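Local coordinates for protein ectonucleoside triphosphate diphosphohydrolase 4 (Homo sapiens, PDB 6WG5) that belongs to the GDA1/CD39 family of nucleoside phosphatases, whose fold is related to that of the actin-like ATPases, at residues R62-I73 with L485-I496. Sequence-based numbering, arbitrary orientation.
Sequences RHNGNPHDLLDI and LYRTRFLPLRDI
R62 and D495 meet through a weak salt bridge: NH1 of R62 lies 3.3 Å from OD1 of D495, which sits at the guanidinium edge while the two group planes stand 73° apart. The second terminal nitrogen, NH2, is hydrogen-bonded to OD1 of N39. H63 then lays its imidazole across P492 in a CH-pi contact, the proline CB 3.7 Å from the centroid of the H63 ring and almost straight above it. That ring is held from within its own loop: NE2 of H63 donates to O of D69 at 2.7 Å, nearly linear and in the ring plane, and ND1 accepts from the backbone N of G65. The I496 branch ending in CD1 reaches past G65 to CA of P67, 3.9 Å from that CD1. This loop joins strands 53-61 and 74-75 of a mixed sheet in the actin-like fold, and the C-terminal helices 479-487 and 492-496 pack against it. Further on, CD2 of L71 approaches CD of P492 at 4.0 Å, and CD1 of L71 lies near OG1 of T488, a hydroxyl hydrogen-bonded to O of I484. With CG1 anti to its carbonyl carbon (chi1 -63°), I73 brings CD1 to 3.6 Å from CD1 of L485; the I73 side chain also touches W60 of strand 53-61.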
ATOM      1  N   ARG A  62      -8.118  24.368 -13.581  1.00 58.63           N
ATOM      2  CA  ARG A  62      -7.032  25.324 -13.432  1.00 61.08           C
ATOM      3  C   ARG A  62      -6.749  25.574 -11.955  1.00 62.49           C
ATOM      4  O   ARG A  62      -7.660  25.591 -11.123  1.00 66.34           O
ATOM      5  CB  ARG A  62      -7.378  26.640 -14.130  1.00 64.79           C
ATOM      6  CG  ARG A  62      -6.249  27.660 -14.104  1.00 75.58           C
ATOM      7  CD  ARG A  62      -6.654  28.973 -14.750  1.00 84.71           C
ATOM      8  NE  ARG A  62      -7.156  28.786 -16.108  1.00 90.48           N
ATOM      9  CZ  ARG A  62      -6.390  28.510 -17.158  1.00 96.29           C
ATOM     10  NH1 ARG A  62      -5.076  28.378 -17.014  1.00 98.99           N
ATOM     11  NH2 ARG A  62      -6.939  28.358 -18.357  1.00 99.07           N
ATOM     12  N   HIS A  63      -5.474  25.762 -11.635  1.00 43.88           N
ATOM     13  CA  HIS A  63      -5.076  26.066 -10.269  1.00 42.84           C
ATOM     14  C   HIS A  63      -5.548  27.464  -9.880  1.00 49.38           C
ATOM     15  O   HIS A  63      -5.440  28.413 -10.661  1.00 52.77           O
ATOM     16  CB  HIS A  63      -3.558  25.954 -10.134  1.00 40.93           C
ATOM     17  CG  HIS A  63      -3.070  25.984  -8.720  1.00 39.34           C
ATOM     18  ND1 HIS A  63      -2.731  27.153  -8.075  1.00 37.68           N
ATOM     19  CD2 HIS A  63      -2.853  24.987  -7.830  1.00 39.33           C
ATOM     20  CE1 HIS A  63      -2.334  26.878  -6.846  1.00 37.06           C
ATOM     21  NE2 HIS A  63      -2.397  25.570  -6.672  1.00 39.26           N
ATOM     22  N   ASN A  64      -6.070  27.588  -8.660  1.00 63.36           N
ATOM     23  CA  ASN A  64      -6.694  28.827  -8.204  1.00 62.62           C
ATOM     24  C   ASN A  64      -5.695  29.922  -7.851  1.00 60.24           C
ATOM     25  O   ASN A  64      -6.116  30.991  -7.396  1.00 62.06           O
ATOM     26  CB  ASN A  64      -7.588  28.544  -6.991  1.00 65.21           C
ATOM     27  CG  ASN A  64      -6.833  27.889  -5.849  1.00 66.22           C
ATOM     28  OD1 ASN A  64      -5.606  27.954  -5.780  1.00 65.56           O
ATOM     29  ND2 ASN A  64      -7.567  27.252  -4.945  1.00 68.73           N
ATOM     30  N   GLY A  65      -4.398  29.694  -8.042  1.00 57.61           N
ATOM     31  CA  GLY A  65      -3.392  30.699  -7.772  1.00 59.25           C
ATOM     32  C   GLY A  65      -2.908  30.772  -6.338  1.00 62.13           C
ATOM     33  O   GLY A  65      -2.069  31.629  -6.030  1.00 61.35           O
ATOM     34  N   ASN A  66      -3.403  29.909  -5.451  1.00 59.62           N
ATOM     35  CA  ASN A  66      -2.980  29.920  -4.056  1.00 57.36           C
ATOM     36  C   ASN A  66      -1.762  29.019  -3.886  1.00 58.04           C
ATOM     37  O   ASN A  66      -1.879  27.803  -4.084  1.00 56.46           O
ATOM     38  CB  ASN A  66      -4.105  29.444  -3.154  1.00 55.33           C
ATOM     39  CG  ASN A  66      -3.789  29.625  -1.681  1.00 58.54           C
ATOM     40  OD1 ASN A  66      -2.647  29.885  -1.304  1.00 58.26           O
ATOM     41  ND2 ASN A  66      -4.805  29.481  -0.840  1.00 62.59           N
ATOM     42  N   PRO A  67      -0.592  29.550  -3.514  1.00 59.51           N
ATOM     43  CA  PRO A  67       0.598  28.686  -3.413  1.00 58.82           C
ATOM     44  C   PRO A  67       0.450  27.556  -2.408  1.00 59.61           C
ATOM     45  O   PRO A  67       1.178  26.560  -2.508  1.00 59.88           O
ATOM     46  CB  PRO A  67       1.711  29.659  -2.996  1.00 58.99           C
ATOM     47  CG  PRO A  67       1.192  31.020  -3.315  1.00 59.27           C
ATOM     48  CD  PRO A  67      -0.289  30.943  -3.146  1.00 58.71           C
ATOM     49  N   HIS A  68      -0.465  27.674  -1.446  1.00 60.56           N
ATOM     50  CA  HIS A  68      -0.647  26.652  -0.424  1.00 54.17           C
ATOM     51  C   HIS A  68      -1.514  25.487  -0.884  1.00 49.92           C
ATOM     52  O   HIS A  68      -1.590  24.479  -0.174  1.00 51.46           O
ATOM     53  CB  HIS A  68      -1.269  27.272   0.829  1.00 60.44           C
ATOM     54  CG  HIS A  68      -0.424  28.331   1.461  1.00 71.29           C
ATOM     55  ND1 HIS A  68       0.927  28.451   1.217  1.00 76.12           N
ATOM     56  CD2 HIS A  68      -0.739  29.324   2.326  1.00 77.73           C
ATOM     57  CE1 HIS A  68       1.409  29.470   1.907  1.00 80.33           C
ATOM     58  NE2 HIS A  68       0.418  30.017   2.588  1.00 82.01           N
ATOM     59  N   ASP A  69      -2.166  25.593  -2.038  1.00 46.93           N
ATOM     60  CA  ASP A  69      -3.087  24.569  -2.507  1.00 49.43           C
ATOM     61  C   ASP A  69      -2.436  23.712  -3.585  1.00 44.65           C
ATOM     62  O   ASP A  69      -1.759  24.225  -4.479  1.00 44.68           O
ATOM     63  CB  ASP A  69      -4.369  25.198  -3.057  1.00 56.13           C
ATOM     64  CG  ASP A  69      -5.264  25.753  -1.965  1.00 62.82           C
ATOM     65  OD1 ASP A  69      -5.101  25.345  -0.795  1.00 63.38           O
ATOM     66  OD2 ASP A  69      -6.137  26.591  -2.279  1.00 64.81           O
ATOM     67  N   LEU A  70      -2.649  22.403  -3.491  1.00 33.44           N
ATOM     68  CA  LEU A  70      -2.233  21.484  -4.535  1.00 31.21           C
ATOM     69  C   LEU A  70      -3.281  21.451  -5.642  1.00 31.31           C
ATOM     70  O   LEU A  70      -4.363  22.029  -5.529  1.00 34.08           O
ATOM     71  CB  LEU A  70      -2.028  20.079  -3.972  1.00 30.28           C
ATOM     72  CG  LEU A  70      -1.198  19.948  -2.696  1.00 29.94           C
ATOM     73  CD1 LEU A  70      -1.050  18.482  -2.328  1.00 28.96           C
ATOM     74  CD2 LEU A  70       0.159  20.603  -2.865  1.00 30.76           C
ATOM     75  N   LEU A  71      -2.950  20.754  -6.725  1.00 37.04           N
ATOM     76  CA  LEU A  71      -3.910  20.566  -7.802  1.00 35.30           C
ATOM     77  C   LEU A  71      -5.093  19.736  -7.315  1.00 38.41           C
ATOM     78  O   LEU A  71      -4.965  18.884  -6.431  1.00 37.31           O
ATOM     79  CB  LEU A  71      -3.246  19.883  -9.000  1.00 34.86           C
ATOM     80  CG  LEU A  71      -2.148  20.669  -9.715  1.00 37.36           C
ATOM     81  CD1 LEU A  71      -1.539  19.831 -10.831  1.00 35.81           C
ATOM     82  CD2 LEU A  71      -2.689  21.979 -10.268  1.00 40.08           C
ATOM     83  N   ASP A  72      -6.258  19.996  -7.904  1.00 41.63           N
ATOM     84  CA  ASP A  72      -7.479  19.265  -7.565  1.00 40.46           C
ATOM     85  C   ASP A  72      -7.627  18.076  -8.514  1.00 35.81           C
ATOM     86  O   ASP A  72      -8.528  18.003  -9.352  1.00 39.05           O
ATOM     87  CB  ASP A  72      -8.683  20.194  -7.627  1.00 44.29           C
ATOM     88  CG  ASP A  72      -9.882  19.645  -6.886  1.00 49.33           C
ATOM     89  OD1 ASP A  72      -9.826  18.478  -6.445  1.00 49.62           O
ATOM     90  OD2 ASP A  72     -10.883  20.380  -6.748  1.00 54.95           O
ATOM     91  N   ILE A  73      -6.708  17.126  -8.363  1.00 27.41           N
ATOM     92  CA  ILE A  73      -6.626  15.984  -9.268  1.00 27.58           C
ATOM     93  C   ILE A  73      -7.717  14.979  -8.930  1.00 27.59           C
ATOM     94  O   ILE A  73      -7.970  14.674  -7.757  1.00 27.08           O
ATOM     95  CB  ILE A  73      -5.226  15.344  -9.200  1.00 27.14           C
ATOM     96  CG1 ILE A  73      -4.176  16.349  -9.682  1.00 27.46           C
ATOM     97  CG2 ILE A  73      -5.176  14.062 -10.032  1.00 27.53           C
ATOM     98  CD1 ILE A  73      -2.763  15.806  -9.742  1.00 27.31           C
ATOM     99  N   LEU A 485       0.247  13.131  -8.646  1.00 36.72           N
ATOM    100  CA  LEU A 485       0.241  14.322  -7.806  1.00 39.11           C
ATOM    101  C   LEU A 485       1.656  14.822  -7.554  1.00 38.40           C
ATOM    102  O   LEU A 485       1.902  16.033  -7.529  1.00 35.59           O
ATOM    103  CB  LEU A 485      -0.471  14.020  -6.487  1.00 39.85           C
ATOM    104  CG  LEU A 485      -0.804  15.205  -5.580  1.00 42.82           C
ATOM    105  CD1 LEU A 485      -1.767  16.165  -6.264  1.00 45.78           C
ATOM    106  CD2 LEU A 485      -1.390  14.707  -4.267  1.00 42.38           C
ATOM    107  N   TYR A 486       2.605  13.901  -7.378  1.00 36.93           N
ATOM    108  CA  TYR A 486       3.987  14.298  -7.134  1.00 35.94           C
ATOM    109  C   TYR A 486       4.674  14.760  -8.414  1.00 36.88           C
ATOM    110  O   TYR A 486       5.428  15.738  -8.396  1.00 40.58           O
ATOM    111  CB  TYR A 486       4.764  13.143  -6.503  1.00 34.16           C
ATOM    112  CG  TYR A 486       6.168  13.521  -6.087  1.00 33.60           C
ATOM    113  CD1 TYR A 486       7.269  13.114  -6.828  1.00 33.99           C
ATOM    114  CD2 TYR A 486       6.391  14.299  -4.961  1.00 32.41           C
ATOM    115  CE1 TYR A 486       8.551  13.464  -6.455  1.00 30.17           C
ATOM    116  CE2 TYR A 486       7.669  14.654  -4.579  1.00 34.02           C
ATOM    117  CZ  TYR A 486       8.746  14.235  -5.329  1.00 34.75           C
ATOM    118  OH  TYR A 486      10.023  14.588  -4.950  1.00 38.12           O
ATOM    119  N   ARG A 487       4.424  14.079  -9.537  1.00 34.89           N
ATOM    120  CA  ARG A 487       5.110  14.435 -10.776  1.00 35.54           C
ATOM    121  C   ARG A 487       4.635  15.777 -11.326  1.00 38.45           C
ATOM    122  O   ARG A 487       5.411  16.481 -11.981  1.00 42.33           O
ATOM    123  CB  ARG A 487       4.918  13.337 -11.824  1.00 35.87           C
ATOM    124  CG  ARG A 487       5.533  11.979 -11.459  1.00 43.77           C
ATOM    125  CD  ARG A 487       7.024  12.077 -11.143  1.00 50.74           C
ATOM    126  NE  ARG A 487       7.783  12.718 -12.215  1.00 55.97           N
ATOM    127  CZ  ARG A 487       8.364  12.074 -13.226  1.00 55.29           C
ATOM    128  NH1 ARG A 487       8.285  10.751 -13.324  1.00 56.74           N
ATOM    129  NH2 ARG A 487       9.030  12.758 -14.146  1.00 49.46           N
ATOM    130  N   THR A 488       3.381  16.155 -11.070  1.00 29.09           N
ATOM    131  CA  THR A 488       2.816  17.395 -11.589  1.00 32.07           C
ATOM    132  C   THR A 488       2.869  18.532 -10.573  1.00 33.24           C
ATOM    133  O   THR A 488       2.204  19.555 -10.764  1.00 37.78           O
ATOM    134  CB  THR A 488       1.367  17.176 -12.035  1.00 35.16           C
ATOM    135  OG1 THR A 488       0.570  16.761 -10.919  1.00 37.47           O
ATOM    136  CG2 THR A 488       1.288  16.126 -13.128  1.00 35.32           C
ATOM    137  N   ARG A 489       3.658  18.385  -9.507  1.00 34.75           N
ATOM    138  CA  ARG A 489       3.592  19.326  -8.394  1.00 33.05           C
ATOM    139  C   ARG A 489       4.064  20.729  -8.765  1.00 37.04           C
ATOM    140  O   ARG A 489       3.773  21.677  -8.025  1.00 34.28           O
ATOM    141  CB  ARG A 489       4.417  18.798  -7.221  1.00 29.49           C
ATOM    142  CG  ARG A 489       5.918  18.758  -7.467  1.00 32.25           C
ATOM    143  CD  ARG A 489       6.593  17.832  -6.471  1.00 32.10           C
ATOM    144  NE  ARG A 489       8.046  17.975  -6.437  1.00 33.62           N
ATOM    145  CZ  ARG A 489       8.892  17.317  -7.227  1.00 37.54           C
ATOM    146  NH1 ARG A 489      10.196  17.515  -7.100  1.00 42.13           N
ATOM    147  NH2 ARG A 489       8.443  16.469  -8.144  1.00 33.46           N
ATOM    148  N   PHE A 490       4.775  20.891  -9.881  1.00 32.28           N
ATOM    149  CA  PHE A 490       5.288  22.198 -10.270  1.00 32.33           C
ATOM    150  C   PHE A 490       4.387  22.936 -11.253  1.00 34.19           C
ATOM    151  O   PHE A 490       4.573  24.142 -11.442  1.00 34.56           O
ATOM    152  CB  PHE A 490       6.693  22.058 -10.874  1.00 27.27           C
ATOM    153  CG  PHE A 490       7.752  21.697  -9.870  1.00 25.23           C
ATOM    154  CD1 PHE A 490       7.866  22.399  -8.680  1.00 25.19           C
ATOM    155  CD2 PHE A 490       8.629  20.652 -10.114  1.00 24.46           C
ATOM    156  CE1 PHE A 490       8.835  22.068  -7.753  1.00 24.42           C
ATOM    157  CE2 PHE A 490       9.600  20.315  -9.192  1.00 23.69           C
ATOM    158  CZ  PHE A 490       9.702  21.024  -8.010  1.00 24.41           C
ATOM    159  N   LEU A 491       3.427  22.257 -11.875  1.00 34.22           N
ATOM    160  CA  LEU A 491       2.532  22.926 -12.814  1.00 36.84           C
ATOM    161  C   LEU A 491       1.918  24.204 -12.260  1.00 37.66           C
ATOM    162  O   LEU A 491       1.833  25.189 -13.012  1.00 41.68           O
ATOM    163  CB  LEU A 491       1.420  21.961 -13.252  1.00 40.55           C
ATOM    164  CG  LEU A 491       1.808  20.847 -14.226  1.00 41.49           C
ATOM    165  CD1 LEU A 491       0.591  19.990 -14.537  1.00 38.58           C
ATOM    166  CD2 LEU A 491       2.406  21.407 -15.515  1.00 44.40           C
ATOM    167  N   PRO A 492       1.465  24.266 -11.003  1.00 46.73           N
ATOM    168  CA  PRO A 492       0.922  25.531 -10.486  1.00 46.66           C
ATOM    169  C   PRO A 492       1.867  26.713 -10.652  1.00 51.05           C
ATOM    170  O   PRO A 492       1.422  27.865 -10.607  1.00 53.46           O
ATOM    171  CB  PRO A 492       0.662  25.228  -9.002  1.00 39.80           C
ATOM    172  CG  PRO A 492       0.963  23.766  -8.798  1.00 38.91           C
ATOM    173  CD  PRO A 492       1.122  23.132 -10.132  1.00 44.55           C
ATOM    174  N   LEU A 493       3.167  26.456 -10.833  1.00 53.84           N
ATOM    175  CA  LEU A 493       4.104  27.555 -11.054  1.00 53.89           C
ATOM    176  C   LEU A 493       3.736  28.361 -12.289  1.00 59.63           C
ATOM    177  O   LEU A 493       3.982  29.572 -12.334  1.00 58.35           O
ATOM    178  CB  LEU A 493       5.535  27.035 -11.198  1.00 50.91           C
ATOM    179  CG  LEU A 493       6.341  26.738  -9.934  1.00 45.28           C
ATOM    180  CD1 LEU A 493       7.766  26.378 -10.319  1.00 42.59           C
ATOM    181  CD2 LEU A 493       6.341  27.913  -8.962  1.00 43.49           C
ATOM    182  N   ARG A 494       3.168  27.713 -13.305  1.00 61.33           N
ATOM    183  CA  ARG A 494       2.737  28.440 -14.492  1.00 66.77           C
ATOM    184  C   ARG A 494       1.778  29.562 -14.114  1.00 75.89           C
ATOM    185  O   ARG A 494       2.058  30.742 -14.345  1.00 83.40           O
ATOM    186  CB  ARG A 494       2.083  27.483 -15.488  1.00 62.49           C
ATOM    187  CG  ARG A 494       2.987  26.358 -15.952  1.00 55.08           C
ATOM    188  CD  ARG A 494       2.630  25.933 -17.361  1.00 56.30           C
ATOM    189  NE  ARG A 494       3.013  26.950 -18.335  1.00 66.89           N
ATOM    190  CZ  ARG A 494       2.586  26.983 -19.594  1.00 76.25           C
ATOM    191  NH1 ARG A 494       2.996  27.948 -20.407  1.00 81.24           N
ATOM    192  NH2 ARG A 494       1.746  26.060 -20.038  1.00 79.50           N
ATOM    193  N   ASP A 495       0.646  29.213 -13.502  1.00 89.14           N
ATOM    194  CA  ASP A 495      -0.364  30.221 -13.196  1.00 92.76           C
ATOM    195  C   ASP A 495       0.145  31.254 -12.199  1.00 94.21           C
ATOM    196  O   ASP A 495      -0.232  32.429 -12.279  1.00 97.56           O
ATOM    197  CB  ASP A 495      -1.626  29.544 -12.659  1.00 96.10           C
ATOM    198  CG  ASP A 495      -2.147  28.463 -13.585  1.00101.63           C
ATOM    199  OD1 ASP A 495      -2.877  28.797 -14.542  1.00102.90           O
ATOM    200  OD2 ASP A 495      -1.826  27.277 -13.355  1.00105.25           O
ATOM    201  N   ILE A 496       1.002  30.847 -11.263  1.00 91.88           N
ATOM    202  CA  ILE A 496       1.420  31.724 -10.172  1.00 92.59           C
ATOM    203  C   ILE A 496       2.608  32.579 -10.598  1.00 94.61           C
ATOM    204  O   ILE A 496       2.496  33.805 -10.701  1.00 95.11           O
ATOM    205  CB  ILE A 496       1.753  30.908  -8.908  1.00 87.23           C
ATOM    206  CG1 ILE A 496       0.506  30.158  -8.429  1.00 85.80           C
ATOM    207  CG2 ILE A 496       2.290  31.821  -7.803  1.00 86.85           C
ATOM    208  CD1 ILE A 496       0.736  29.253  -7.231  1.00 82.21           C
TER